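Local coordinates for protein imelysin (Bacteroides ovatus ATCC 8483, PDB 3OYV) that is an imelysin-like protein of the outer membrane, classed as a putative peptidase and probably involved in bacterial iron uptake, at residues S23-M28 and V258-P263; H120-Y125 and Q176-P181. All blocks are in the same frame, centred on the assembly; numbering follows the deposited sequence. Where two conformers were deposited one is given.

Interaction 1 of 2, residues S23-M28 and V258-P263; sequences SWHNYM and VLADNP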
ATOM      1  N   SER A  23      -7.886  26.633  -5.555  1.00 10.60           N
ATOM      2  CA  SER A  23      -8.016  25.347  -6.251  0.50 10.34           C
ATOM      3  C   SER A  23      -7.234  24.254  -5.515  1.00 11.34           C
ATOM      4  O   SER A  23      -7.693  23.131  -5.379  1.00 11.04           O
ATOM      5  CB  SER A  23      -7.497  25.452  -7.688  0.50 11.07           C
ATOM      6  OG  SER A  23      -8.312  26.309  -8.476  0.50  8.30           O
ATOM      7  N   TRP A  24      -6.036  24.600  -5.047  1.00 11.26           N
ATOM      8  CA  TRP A  24      -5.179  23.646  -4.326  1.00 10.74           C
ATOM      9  C   TRP A  24      -5.894  23.154  -3.062  1.00 11.45           C
ATOM     10  O   TRP A  24      -5.955  21.944  -2.793  1.00 10.89           O
ATOM     11  CB  TRP A  24      -3.855  24.310  -3.964  1.00 11.55           C
ATOM     12  CG  TRP A  24      -2.687  23.397  -3.812  1.00 11.10           C
ATOM     13  CD1 TRP A  24      -2.504  22.419  -2.877  1.00 12.74           C
ATOM     14  CD2 TRP A  24      -1.524  23.395  -4.628  1.00 12.66           C
ATOM     15  NE1 TRP A  24      -1.291  21.814  -3.066  1.00 12.96           N
ATOM     16  CE2 TRP A  24      -0.658  22.400  -4.129  1.00 12.75           C
ATOM     17  CE3 TRP A  24      -1.124  24.142  -5.738  1.00 13.50           C
ATOM     18  CZ2 TRP A  24       0.576  22.135  -4.705  1.00 14.33           C
ATOM     19  CZ3 TRP A  24       0.089  23.886  -6.283  1.00 16.61           C
ATOM     20  CH2 TRP A  24       0.923  22.869  -5.786  1.00 16.30           C
ATOM     21  N   HIS A  25      -6.478  24.074  -2.302  1.00 10.47           N
ATOM     22  CA  HIS A  25      -7.244  23.717  -1.095  1.00 10.74           C
ATOM     23  C   HIS A  25      -8.397  22.798  -1.429  1.00 10.43           C
ATOM     24  O   HIS A  25      -8.599  21.747  -0.790  1.00 11.01           O
ATOM     25  CB  HIS A  25      -7.793  24.966  -0.400  1.00 12.06           C
ATOM     26  CG  HIS A  25      -6.723  25.910   0.094  1.00 12.64           C
ATOM     27  ND1 HIS A  25      -6.992  27.214   0.475  1.00 13.72           N
ATOM     28  CD2 HIS A  25      -5.379  25.769   0.203  1.00 13.14           C
ATOM     29  CE1 HIS A  25      -5.872  27.808   0.850  1.00 13.50           C
ATOM     30  NE2 HIS A  25      -4.881  26.950   0.710  1.00 15.78           N
ATOM     31  N   ASN A  26      -9.217  23.226  -2.386  1.00 10.55           N
ATOM     32  CA  ASN A  26     -10.387  22.455  -2.743  1.00 10.51           C
ATOM     33  C   ASN A  26     -10.058  21.060  -3.278  1.00  9.43           C
ATOM     34  O   ASN A  26     -10.764  20.085  -2.959  1.00 11.00           O
ATOM     35  CB  ASN A  26     -11.221  23.241  -3.748  1.00 11.10           C
ATOM     36  CG  ASN A  26     -11.969  24.405  -3.088  1.00 12.89           C
ATOM     37  OD1 ASN A  26     -12.355  24.309  -1.926  1.00 14.81           O
ATOM     38  ND2 ASN A  26     -12.204  25.490  -3.846  1.00 14.61           N
ATOM     39  N   TYR A  27      -9.033  20.971  -4.115  1.00  9.70           N
ATOM     40  CA  TYR A  27      -8.707  19.669  -4.704  1.00 10.55           C
ATOM     41  C   TYR A  27      -8.058  18.743  -3.676  1.00 11.12           C
ATOM     42  O   TYR A  27      -8.348  17.554  -3.646  1.00 11.83           O
ATOM     43  CB  TYR A  27      -7.892  19.769  -5.986  1.00 11.01           C
ATOM     44  CG  TYR A  27      -8.028  18.496  -6.779  1.00  9.74           C
ATOM     45  CD1 TYR A  27      -9.278  18.076  -7.239  1.00 10.60           C
ATOM     46  CD2 TYR A  27      -6.925  17.706  -7.042  1.00 11.06           C
ATOM     47  CE1 TYR A  27      -9.418  16.922  -7.950  1.00 10.41           C
ATOM     48  CE2 TYR A  27      -7.059  16.531  -7.771  1.00 10.37           C
ATOM     49  CZ  TYR A  27      -8.316  16.147  -8.228  1.00 10.75           C
ATOM     50  OH  TYR A  27      -8.483  14.987  -8.970  1.00 12.41           O
HETATM   51  N   MSE A  28      -7.187  19.289  -2.824  1.00 11.09           N
HETATM   52  CA  MSE A  28      -6.628  18.494  -1.709  0.60 11.06           C
HETATM   53  C   MSE A  28      -7.759  17.925  -0.874  1.00 10.52           C
HETATM   54  O   MSE A  28      -7.732  16.749  -0.517  1.00 10.96           O
HETATM   55  CB  MSE A  28      -5.709  19.297  -0.797  0.60 10.66           C
HETATM   56  CG  MSE A  28      -4.306  19.449  -1.259  0.60 12.04           C
HETATM   57 SE   MSE A  28      -3.176  20.068   0.153  0.60 14.79          SE
HETATM   58  CE  MSE A  28      -4.103  21.714   0.545  0.60 10.77           C
ATOM     59  N   VAL A 258      -7.192  21.514   7.925  1.00 10.36           N
ATOM     60  CA  VAL A 258      -6.515  22.590   8.669  1.00 10.13           C
ATOM     61  C   VAL A 258      -5.552  23.343   7.755  1.00 11.91           C
ATOM     62  O   VAL A 258      -5.492  24.576   7.799  1.00 12.59           O
ATOM     63  CB  VAL A 258      -5.816  22.070   9.946  1.00  9.59           C
ATOM     64  CG1 VAL A 258      -4.995  23.178  10.642  1.00 12.27           C
ATOM     65  CG2 VAL A 258      -6.861  21.497  10.891  1.00 11.15           C
ATOM     66  N   LEU A 259      -4.852  22.606   6.880  1.00 11.69           N
ATOM     67  CA  LEU A 259      -3.956  23.207   5.904  1.00 11.90           C
ATOM     68  C   LEU A 259      -4.725  24.151   4.975  1.00 12.65           C
ATOM     69  O   LEU A 259      -4.238  25.272   4.694  1.00 16.17           O
ATOM     70  CB  LEU A 259      -3.215  22.112   5.127  1.00 11.94           C
ATOM     71  CG  LEU A 259      -2.349  22.506   3.926  1.00 11.43           C
ATOM     72  CD1 LEU A 259      -1.244  23.466   4.186  1.00 14.62           C
ATOM     73  CD2 LEU A 259      -1.757  21.233   3.317  1.00 12.50           C
ATOM     74  N   ALA A 260      -5.899  23.715   4.510  1.00 13.30           N
ATOM     75  CA  ALA A 260      -6.733  24.534   3.642  1.00 14.53           C
ATOM     76  C   ALA A 260      -7.223  25.790   4.385  1.00 15.56           C
ATOM     77  O   ALA A 260      -7.249  26.896   3.810  1.00 18.37           O
ATOM     78  CB  ALA A 260      -7.917  23.726   3.108  1.00 16.42           C
ATOM     79  N   ASP A 261      -7.557  25.640   5.656  1.00 15.25           N
ATOM     80  CA  ASP A 261      -8.144  26.738   6.428  1.00 15.73           C
ATOM     81  C   ASP A 261      -7.104  27.744   6.917  1.00 15.47           C
ATOM     82  O   ASP A 261      -7.434  28.916   7.118  1.00 18.50           O
ATOM     83  CB  ASP A 261      -8.904  26.186   7.651  1.00 14.25           C
ATOM     84  CG  ASP A 261     -10.177  25.437   7.291  1.00 14.70           C
ATOM     85  OD1 ASP A 261     -10.697  25.576   6.147  1.00 21.36           O
ATOM     86  OD2 ASP A 261     -10.683  24.720   8.175  1.00 15.22           O
ATOM     87  N   ASN A 262      -5.876  27.298   7.140  1.00 13.39           N
ATOM     88  CA  ASN A 262      -4.818  28.121   7.691  1.00 14.85           C
ATOM     89  C   ASN A 262      -3.481  27.697   7.060  1.00 14.16           C
ATOM     90  O   ASN A 262      -2.626  27.059   7.674  1.00 15.50           O
ATOM     91  CB  ASN A 262      -4.803  28.020   9.232  1.00 14.94           C
ATOM     92  CG  ASN A 262      -3.891  29.041   9.874  1.00 17.05           C
ATOM     93  OD1 ASN A 262      -3.194  29.773   9.168  1.00 19.75           O
ATOM     94  ND2 ASN A 262      -3.895  29.103  11.210  1.00 16.77           N
ATOM     95  N   PRO A 263      -3.319  28.027   5.781  1.00 14.61           N
ATOM     96  CA  PRO A 263      -2.145  27.535   5.088  1.00 15.19           C
ATOM     97  C   PRO A 263      -0.848  28.166   5.576  1.00 15.41           C
ATOM     98  O   PRO A 263      -0.807  29.372   5.835  1.00 18.08           O
ATOM     99  CB  PRO A 263      -2.432  27.856   3.626  1.00 17.18           C
ATOM    100  CG  PRO A 263      -3.524  28.817   3.624  1.00 15.76           C
ATOM    101  CD  PRO A 263      -4.252  28.724   4.884  1.00 14.36           C
TER

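Interaction 2 of 2, residues H120-Y125 and Q176-P181; sequences HSRDDY and QDIPQP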
ATOM      1  N   HIS A 120      10.158   8.622  -0.446  1.00 11.46           N
ATOM      2  CA  HIS A 120       9.631   7.590   0.447  1.00 11.00           C
ATOM      3  C   HIS A 120       9.651   6.186  -0.169  1.00 10.18           C
ATOM      4  O   HIS A 120       9.186   5.223   0.440  1.00 10.87           O
ATOM      5  CB  HIS A 120       8.212   8.068   0.847  1.00 11.54           C
ATOM      6  CG  HIS A 120       7.416   7.094   1.642  1.00 11.65           C
ATOM      7  ND1 HIS A 120       7.731   6.767   2.943  1.00 11.85           N
ATOM      8  CD2 HIS A 120       6.289   6.422   1.339  1.00 14.00           C
ATOM      9  CE1 HIS A 120       6.849   5.884   3.387  1.00 12.41           C
ATOM     10  NE2 HIS A 120       5.947   5.679   2.436  1.00 13.27           N
ATOM     11  N   SER A 121      10.151   6.036  -1.394  1.00 10.57           N
ATOM     12  CA  SER A 121      10.058   4.738  -2.091  0.60 10.11           C
ATOM     13  C   SER A 121      10.693   3.595  -1.293  1.00  9.63           C
ATOM     14  O   SER A 121      10.106   2.536  -1.187  1.00 10.80           O
ATOM     15  CB  SER A 121      10.657   4.790  -3.521  0.60  9.32           C
ATOM     16  OG  SER A 121      12.032   5.039  -3.533  0.60  9.70           O
ATOM     17  N   ARG A 122      11.909   3.793  -0.777  1.00 10.60           N
ATOM     18  CA  ARG A 122      12.540   2.726  -0.002  1.00 10.16           C
ATOM     19  C   ARG A 122      11.635   2.248   1.136  1.00  9.56           C
ATOM     20  O   ARG A 122      11.438   1.068   1.328  1.00 11.56           O
ATOM     21  CB  ARG A 122      13.887   3.178   0.570  1.00 10.41           C
ATOM     22  CG  ARG A 122      14.999   3.246  -0.467  1.00 12.53           C
ATOM     23  CD  ARG A 122      16.196   4.073  -0.014  1.00 12.33           C
ATOM     24  NE  ARG A 122      16.785   3.541   1.222  1.00 13.16           N
ATOM     25  CZ  ARG A 122      16.524   3.960   2.454  1.00 15.90           C
ATOM     26  NH1 ARG A 122      15.721   4.981   2.691  1.00 15.13           N
ATOM     27  NH2 ARG A 122      17.094   3.338   3.500  1.00 16.52           N
ATOM     28  N   ASP A 123      11.129   3.202   1.912  1.00 11.48           N
ATOM     29  CA  ASP A 123      10.341   2.857   3.073  1.00 11.74           C
ATOM     30  C   ASP A 123       9.003   2.231   2.682  1.00 10.62           C
ATOM     31  O   ASP A 123       8.545   1.294   3.317  1.00 11.45           O
ATOM     32  CB  ASP A 123      10.163   4.083   3.974  1.00 11.32           C
ATOM     33  CG  ASP A 123      11.423   4.477   4.728  1.00 15.87           C
ATOM     34  OD1 ASP A 123      12.349   3.647   4.829  1.00 16.82           O
ATOM     35  OD2 ASP A 123      11.444   5.630   5.228  1.00 19.23           O
ATOM     36  N   ASP A 124       8.388   2.747   1.612  1.00 10.26           N
ATOM     37  CA  ASP A 124       7.171   2.197   1.046  1.00  9.12           C
ATOM     38  C   ASP A 124       7.379   0.718   0.718  1.00 10.87           C
ATOM     39  O   ASP A 124       6.656  -0.162   1.193  1.00  9.64           O
ATOM     40  CB  ASP A 124       6.865   3.054  -0.190  1.00  9.56           C
ATOM     41  CG  ASP A 124       5.706   2.569  -1.037  1.00 10.10           C
ATOM     42  OD1 ASP A 124       5.056   1.542  -0.778  1.00 12.20           O
ATOM     43  OD2 ASP A 124       5.412   3.288  -2.039  1.00 13.38           O
ATOM     44  N   TYR A 125       8.395   0.441  -0.092  1.00 10.30           N
ATOM     45  CA  TYR A 125       8.569  -0.915  -0.608  1.00 10.09           C
ATOM     46  C   TYR A 125       8.977  -1.866   0.517  1.00 10.02           C
ATOM     47  O   TYR A 125       8.590  -3.038   0.511  1.00 11.42           O
ATOM     48  CB  TYR A 125       9.576  -0.984  -1.763  1.00 10.71           C
ATOM     49  CG  TYR A 125       9.396   0.026  -2.894  1.00 11.78           C
ATOM     50  CD1 TYR A 125       8.195   0.724  -3.101  1.00 12.74           C
ATOM     51  CD2 TYR A 125      10.462   0.287  -3.745  1.00 11.68           C
ATOM     52  CE1 TYR A 125       8.093   1.688  -4.098  1.00 11.21           C
ATOM     53  CE2 TYR A 125      10.362   1.230  -4.738  1.00 13.18           C
ATOM     54  CZ  TYR A 125       9.177   1.928  -4.925  1.00 11.90           C
ATOM     55  OH  TYR A 125       9.155   2.906  -5.915  1.00 12.99           O
ATOM     56  N   GLN A 176      16.238  -1.457   2.005  1.00 13.77           N
ATOM     57  CA  GLN A 176      16.783  -0.407   2.862  1.00 13.74           C
ATOM     58  C   GLN A 176      18.225  -0.033   2.538  1.00 15.39           C
ATOM     59  O   GLN A 176      18.624   1.100   2.759  1.00 16.76           O
ATOM     60  CB  GLN A 176      16.664  -0.797   4.346  1.00 14.46           C
ATOM     61  CG  GLN A 176      15.217  -0.762   4.837  1.00 14.16           C
ATOM     62  CD  GLN A 176      14.729   0.644   5.006  1.00 14.92           C
ATOM     63  OE1 GLN A 176      15.318   1.438   5.746  1.00 16.73           O
ATOM     64  NE2 GLN A 176      13.682   1.005   4.268  1.00 14.66           N
ATOM     65  N   ASP A 177      18.967  -1.000   2.021  0.60 14.06           N
ATOM     66  CA  ASP A 177      20.349  -0.744   1.650  0.60 16.03           C
ATOM     67  C   ASP A 177      20.503   0.174   0.449  0.60 15.19           C
ATOM     68  O   ASP A 177      21.590   0.803   0.302  0.60 13.82           O
ATOM     69  CB  ASP A 177      21.118  -2.048   1.411  0.60 15.50           C
ATOM     70  CG  ASP A 177      21.593  -2.680   2.707  0.60 15.60           C
ATOM     71  OD1 ASP A 177      21.638  -1.978   3.727  0.60 13.30           O
ATOM     72  OD2 ASP A 177      21.930  -3.879   2.693  0.60 16.98           O
ATOM     73  N   ILE A 178      19.457   0.273  -0.387  1.00 15.89           N
ATOM     74  CA  ILE A 178      19.535   1.184  -1.527  1.00 14.99           C
ATOM     75  C   ILE A 178      19.837   2.556  -0.958  1.00 15.29           C
ATOM     76  O   ILE A 178      19.208   2.987   0.010  1.00 15.99           O
ATOM     77  CB  ILE A 178      18.218   1.225  -2.324  1.00 13.23           C
ATOM     78  CG1 ILE A 178      17.877  -0.132  -2.949  1.00 15.73           C
ATOM     79  CG2 ILE A 178      18.290   2.346  -3.402  1.00 14.89           C
ATOM     80  CD1 ILE A 178      16.471  -0.249  -3.581  1.00 15.09           C
ATOM     81  N   PRO A 179      20.827   3.284  -1.526  1.00 16.29           N
ATOM     82  CA  PRO A 179      21.075   4.606  -0.965  1.00 16.02           C
ATOM     83  C   PRO A 179      19.843   5.526  -1.105  1.00 14.35           C
ATOM     84  O   PRO A 179      19.167   5.525  -2.135  1.00 15.43           O
ATOM     85  CB  PRO A 179      22.287   5.136  -1.785  1.00 16.76           C
ATOM     86  CG  PRO A 179      22.939   3.914  -2.303  1.00 18.08           C
ATOM     87  CD  PRO A 179      21.835   2.905  -2.537  1.00 16.53           C
ATOM     88  N   GLN A 180      19.570   6.275  -0.058  1.00 15.93           N
ATOM     89  CA  GLN A 180      18.440   7.193  -0.039  1.00 15.38           C
ATOM     90  C   GLN A 180      18.758   8.431  -0.869  1.00 15.45           C
ATOM     91  O   GLN A 180      19.803   9.031  -0.682  1.00 16.71           O
ATOM     92  CB  GLN A 180      18.130   7.592   1.418  1.00 16.88           C
ATOM     93  CG  GLN A 180      17.146   8.729   1.628  1.00 16.69           C
ATOM     94  CD  GLN A 180      15.717   8.385   1.287  1.00 14.01           C
ATOM     95  OE1 GLN A 180      15.414   7.278   0.806  1.00 14.43           O
ATOM     96  NE2 GLN A 180      14.813   9.315   1.584  1.00 17.97           N
ATOM     97  N   PRO A 181      17.848   8.844  -1.774  1.00 13.55           N
ATOM     98  CA  PRO A 181      16.619   8.189  -2.186  1.00 11.69           C
ATOM     99  C   PRO A 181      16.855   7.261  -3.361  1.00 11.16           C
ATOM    100  O   PRO A 181      17.717   7.505  -4.197  1.00 12.79           O
ATOM    101  CB  PRO A 181      15.759   9.381  -2.613  1.00 12.46           C
ATOM    102  CG  PRO A 181      16.785  10.339  -3.219  1.00 12.07           C
ATOM    103  CD  PRO A 181      17.996  10.192  -2.379  1.00 13.01           C
TER
HETATM  104  O   HOH W   1      13.726   6.438  -1.350  1.00 11.69           O
HETATM  105  O   HOH W   2      14.878   4.540   5.516  1.00 24.75           O
HETATM  106  O   HOH W   3      12.318   6.055   1.819  1.00 13.65           O

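Interaction 1 of 2, residues S23-M28 and V258-P263
The imidazole of H25 lies with one face over the backbone of A260, whose CA sits 3.9 Å from the ring centroid and only 16° off the ring normal, a CH-pi contact. On the same residue, A260 O is 3.4 Å from H25 ND1, but it lies over the ring face toward the rim, and the angle is too poor for a hydrogen bond. Alanine suits this place because its single methyl allows H25 CA and A260 CA to come within 4.8 Å; H25 CB and A260 CB touch at 3.7 Å. H25 CG, anti to the carbonyl carbon (chi1 -62°), faces A260 CA. Farther out, H25 NE2 meets P263 CG at 3.7 Å, the two side chains crossing at about a right angle, and is hydrogen-bonded to the hydroxyl of Y16. One turn along, M28, a selenomethionine, meets L259 CD2 through SE, and the bend at chi3 (-59°) sets its CE against the same methyl; a long, flexible methionine chain suits this buried side. The contact joins the first turns of helix 21-47 to the C-terminal end of helix 223-261, with helix 343-351 touching both M28 and L259, and helix 265-283 covering L259.

Interaction 2 of 2, residues H120-Y125 and Q176-P181
R122 and Q176 cross at about a right angle, while carbonyl oxygens at the end of helix 158-177 and just past it receive the guanidinium. R122 NH2 gives a nearly straight bond (168°) to Q176 O, 2.8 Å away; Q176 O lies in the guanidinium plane, and NH2 approaches in the carbonyl plane, on a lone pair. The bend at chi3 of R122 (59°) places R122 NE beside I178 O, with which it makes a weak bond of 2.8 Å. Q180 has its CB over one guanidinium face and its amide plane turned 68° from the guanidinium; its OE1 accepts from R122 NH1 at 3.0 Å, the donor standing above the amide plane, while Q180 NE2 binds W119 O. Near the opposite face, the Q176 amide is nearly coplanar with the D123 carboxylate, and Q176 NE2 donates to D123 OD1 at 3.0 Å while also bonding T126. Water 2 joins R122 NH1, D123 OD1 and Q176 OE1. An alanine in place of R122 would probably leave Q176 O and Q180 OE1 without their arginine donors. Arginine suits the spot because its several N-H groups serve diverging acceptors, and the nearby D123 carboxylate probably helps offset its charge in this surface contact.

Overall arrangement
The two contacts are separate packing sites in a largely helical chain: their centres lie 29 Å apart and their nearest atoms about 17 Å apart. Along the sequence, interaction 2 is nested within the loop that interaction 1 closes, so a local connection between helices 121-137 and 158-177 sits inside a much longer-range one between helices 21-47 and 223-261. Helix 265-283 links their surroundings, packing on L259 of interaction 1 and meeting H120 and D124 of segment 120-125, which take no part in the contact with 176-181. Interaction 1 is mainly apolar and face-on, interaction 2 polar and water-bridged. D124 has a carboxylate oxygen close to an unidentified ligand, probably from the crystallisation liquor.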